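Local coordinates for periplasmic solute binding protein (Candidatus liberibacter, PDB 5AFS), which binds zinc and manganese ions and probably delivers them to an ABC transporter for uptake, as in other ZnuA-like cluster 9 solute-binding proteins, at residues W167-E172 with K216-E221. Sequence-based numbering, arbitrary orientation.
Sequences WFVTSE and KFIFSE. With ZN (zinc ion), chain G.
The carboxylate of Glu221 reaches across to the chain where it turns a corner at Ser171 and takes two successive backbone N-H groups, one on each oxygen. Glu221 OE2 accepts from Ser171 N (3.0 Å) on its syn lone pair, and Glu221 OE1 accepts from Glu172 N (2.9 Å), also on the syn side but 16° out of the carboxylate plane. A bend at chi2 (92°) turns the syn edge of the carboxylate to these donors, and a glutamate suits the place because its two oxygens match two adjacent amides. Glu221 OE1 is gripped further by Asn224 and by a water that also donates to Glu172 OE1. Ser171, small enough for the corner, sends OG to Phe219 O (2.9 Å), in the carbonyl plane on a lone pair.

Further back along the strands, which run in the same general direction at 46° to each other, a single direct backbone bond, Phe219 N to Val169 O (3.0 Å), is followed by a water that accepts from Val169 N and donates to Phe217 O, bridging the splayed backbones. Beside them Val169 CG1 lies 3.7 Å from Ile218 CD1; Ile218 continues onto helix 227-236, while Val169 also packs on Leu187.

Glu172, extended beyond CG, binds the zinc ion through OE2 (2.0 Å) and, at longer range, OE1; Glu172 OE2 also accepts from Asn193 N. Glu221 is thus a second-shell residue that fixes the backbone of a metal ligand, at the ends of C-terminal-lobe strands facing the interdomain cleft, where His39, His106 and Asp247 complete the site characteristic of cluster 9 metal-binding proteins.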
loop_
_atom_site.group_PDB
_atom_site.type_symbol
_atom_site.label_atom_id
_atom_site.label_comp_id
_atom_site.label_asym_id
_atom_site.label_seq_id
_atom_site.Cartn_x
_atom_site.Cartn_y
_atom_site.Cartn_z
ATOM N N TRP A 167 -9.062 -6.231 -16.042
ATOM C CA TRP A 167 -8.747 -7.175 -14.969
ATOM C C TRP A 167 -7.340 -6.934 -14.449
ATOM O O TRP A 167 -6.409 -6.852 -15.235
ATOM C CB TRP A 167 -8.835 -8.609 -15.491
ATOM C CG TRP A 167 -10.234 -9.070 -15.755
ATOM C CD1 TRP A 167 -10.921 -8.977 -16.930
ATOM C CD2 TRP A 167 -11.118 -9.694 -14.819
ATOM N NE1 TRP A 167 -12.180 -9.500 -16.780
ATOM C CE2 TRP A 167 -12.328 -9.946 -15.495
ATOM C CE3 TRP A 167 -11.005 -10.064 -13.476
ATOM C CZ2 TRP A 167 -13.413 -10.556 -14.877
ATOM C CZ3 TRP A 167 -12.088 -10.663 -12.858
ATOM C CH2 TRP A 167 -13.274 -10.907 -13.559
ATOM N N PHE A 168 -7.187 -6.802 -13.132
ATOM C CA PHE A 168 -5.864 -6.864 -12.507
ATOM C C PHE A 168 -5.778 -8.225 -11.842
ATOM O O PHE A 168 -6.538 -8.499 -10.913
ATOM C CB PHE A 168 -5.660 -5.780 -11.436
ATOM C CG PHE A 168 -5.805 -4.364 -11.930
ATOM C CD1 PHE A 168 -5.437 -4.000 -13.226
ATOM C CD2 PHE A 168 -6.280 -3.377 -11.070
ATOM C CE1 PHE A 168 -5.565 -2.688 -13.653
ATOM C CE2 PHE A 168 -6.421 -2.068 -11.496
ATOM C CZ PHE A 168 -6.058 -1.720 -12.789
ATOM N N VAL A 169 -4.865 -9.073 -12.315
ATOM C CA VAL A 169 -4.649 -10.396 -11.716
ATOM C C VAL A 169 -3.260 -10.486 -11.085
ATOM O O VAL A 169 -2.239 -10.295 -11.750
ATOM C CB VAL A 169 -4.864 -11.539 -12.738
ATOM C CG1 VAL A 169 -4.800 -12.899 -12.051
ATOM C CG2 VAL A 169 -6.218 -11.377 -13.411
ATOM N N THR A 170 -3.239 -10.772 -9.788
ATOM C CA THR A 170 -2.012 -10.736 -9.004
ATOM C C THR A 170 -1.948 -11.969 -8.096
ATOM O O THR A 170 -2.864 -12.788 -8.080
ATOM C CB THR A 170 -1.964 -9.458 -8.136
ATOM O OG1 THR A 170 -3.087 -9.439 -7.249
ATOM C CG2 THR A 170 -1.997 -8.204 -8.997
ATOM N N SER A 171 -0.866 -12.097 -7.345
ATOM C CA SER A 171 -0.703 -13.208 -6.414
ATOM C C SER A 171 -1.382 -12.863 -5.082
ATOM O O SER A 171 -2.396 -13.463 -4.737
ATOM C CB SER A 171 0.782 -13.528 -6.259
ATOM O OG SER A 171 1.334 -13.901 -7.512
ATOM N N GLU A 172 -0.848 -11.884 -4.349
ATOM C CA GLU A 172 -1.565 -11.312 -3.206
ATOM C C GLU A 172 -2.681 -10.423 -3.741
ATOM O O GLU A 172 -2.544 -9.851 -4.813
ATOM C CB GLU A 172 -0.630 -10.473 -2.327
ATOM C CG GLU A 172 -1.188 -10.143 -0.938
ATOM C CD GLU A 172 -0.422 -9.032 -0.235
ATOM O OE1 GLU A 172 0.059 -8.108 -0.919
ATOM O OE2 GLU A 172 -0.307 -9.059 1.006
ATOM N N LYS A 216 -4.969 -12.401 -19.806
ATOM C CA LYS A 216 -3.691 -12.638 -20.465
ATOM C C LYS A 216 -2.474 -12.570 -19.550
ATOM O O LYS A 216 -1.412 -13.063 -19.910
ATOM C CB LYS A 216 -3.506 -11.609 -21.591
ATOM C CG LYS A 216 -4.631 -11.588 -22.617
ATOM C CD LYS A 216 -4.674 -12.879 -23.418
ATOM C CE LYS A 216 -5.801 -12.875 -24.438
ATOM N NZ LYS A 216 -6.025 -14.238 -25.000
ATOM N N PHE A 217 -2.609 -11.948 -18.380
ATOM C CA PHE A 217 -1.448 -11.712 -17.514
ATOM C C PHE A 217 -1.774 -11.923 -16.040
ATOM O O PHE A 217 -2.878 -11.620 -15.578
ATOM C CB PHE A 217 -0.894 -10.296 -17.734
ATOM C CG PHE A 217 -0.106 -10.137 -19.016
ATOM C CD1 PHE A 217 1.253 -10.421 -19.053
ATOM C CD2 PHE A 217 -0.725 -9.704 -20.181
ATOM C CE1 PHE A 217 1.985 -10.265 -20.224
ATOM C CE2 PHE A 217 -0.009 -9.563 -21.365
ATOM C CZ PHE A 217 1.351 -9.835 -21.384
ATOM N N ILE A 218 -0.797 -12.455 -15.314
ATOM C CA ILE A 218 -0.848 -12.535 -13.857
ATOM C C ILE A 218 0.516 -12.143 -13.313
ATOM O O ILE A 218 1.537 -12.583 -13.833
ATOM C CB ILE A 218 -1.260 -13.941 -13.333
ATOM C CG1 ILE A 218 -1.195 -13.987 -11.798
ATOM C CG2 ILE A 218 -0.386 -15.032 -13.929
ATOM C CD1 ILE A 218 -1.989 -15.125 -11.180
ATOM N N PHE A 219 0.509 -11.312 -12.273
ATOM C CA PHE A 219 1.725 -10.797 -11.642
ATOM C C PHE A 219 2.013 -11.523 -10.335
ATOM O O PHE A 219 1.122 -12.145 -9.760
ATOM C CB PHE A 219 1.550 -9.310 -11.317
ATOM C CG PHE A 219 1.311 -8.439 -12.521
ATOM C CD1 PHE A 219 2.373 -7.944 -13.250
ATOM C CD2 PHE A 219 0.027 -8.108 -12.911
ATOM C CE1 PHE A 219 2.156 -7.135 -14.362
ATOM C CE2 PHE A 219 -0.205 -7.299 -14.013
ATOM C CZ PHE A 219 0.867 -6.807 -14.740
ATOM N N SER A 220 3.263 -11.440 -9.887
ATOM C CA SER A 220 3.614 -11.653 -8.484
ATOM C C SER A 220 4.222 -10.355 -7.956
ATOM O O SER A 220 4.264 -9.344 -8.668
ATOM C CB SER A 220 4.566 -12.842 -8.306
ATOM O OG SER A 220 5.855 -12.574 -8.815
ATOM N N GLU A 221 4.678 -10.367 -6.709
ATOM C CA GLU A 221 5.085 -9.130 -6.051
ATOM C C GLU A 221 6.414 -9.276 -5.315
ATOM O O GLU A 221 6.920 -10.391 -5.158
ATOM C CB GLU A 221 3.969 -8.654 -5.118
ATOM C CG GLU A 221 2.636 -8.393 -5.835
ATOM C CD GLU A 221 1.707 -9.603 -5.845
ATOM O OE1 GLU A 221 1.476 -10.155 -4.757
ATOM O OE2 GLU A 221 1.197 -9.993 -6.933
HETATM ZN ZN ZN G . 0.375 -7.221 1.410
HETATM O O HOH W 1 -3.462 -8.634 -14.707
HETATM O O HOH W 2 2.235 -8.842 -2.445
#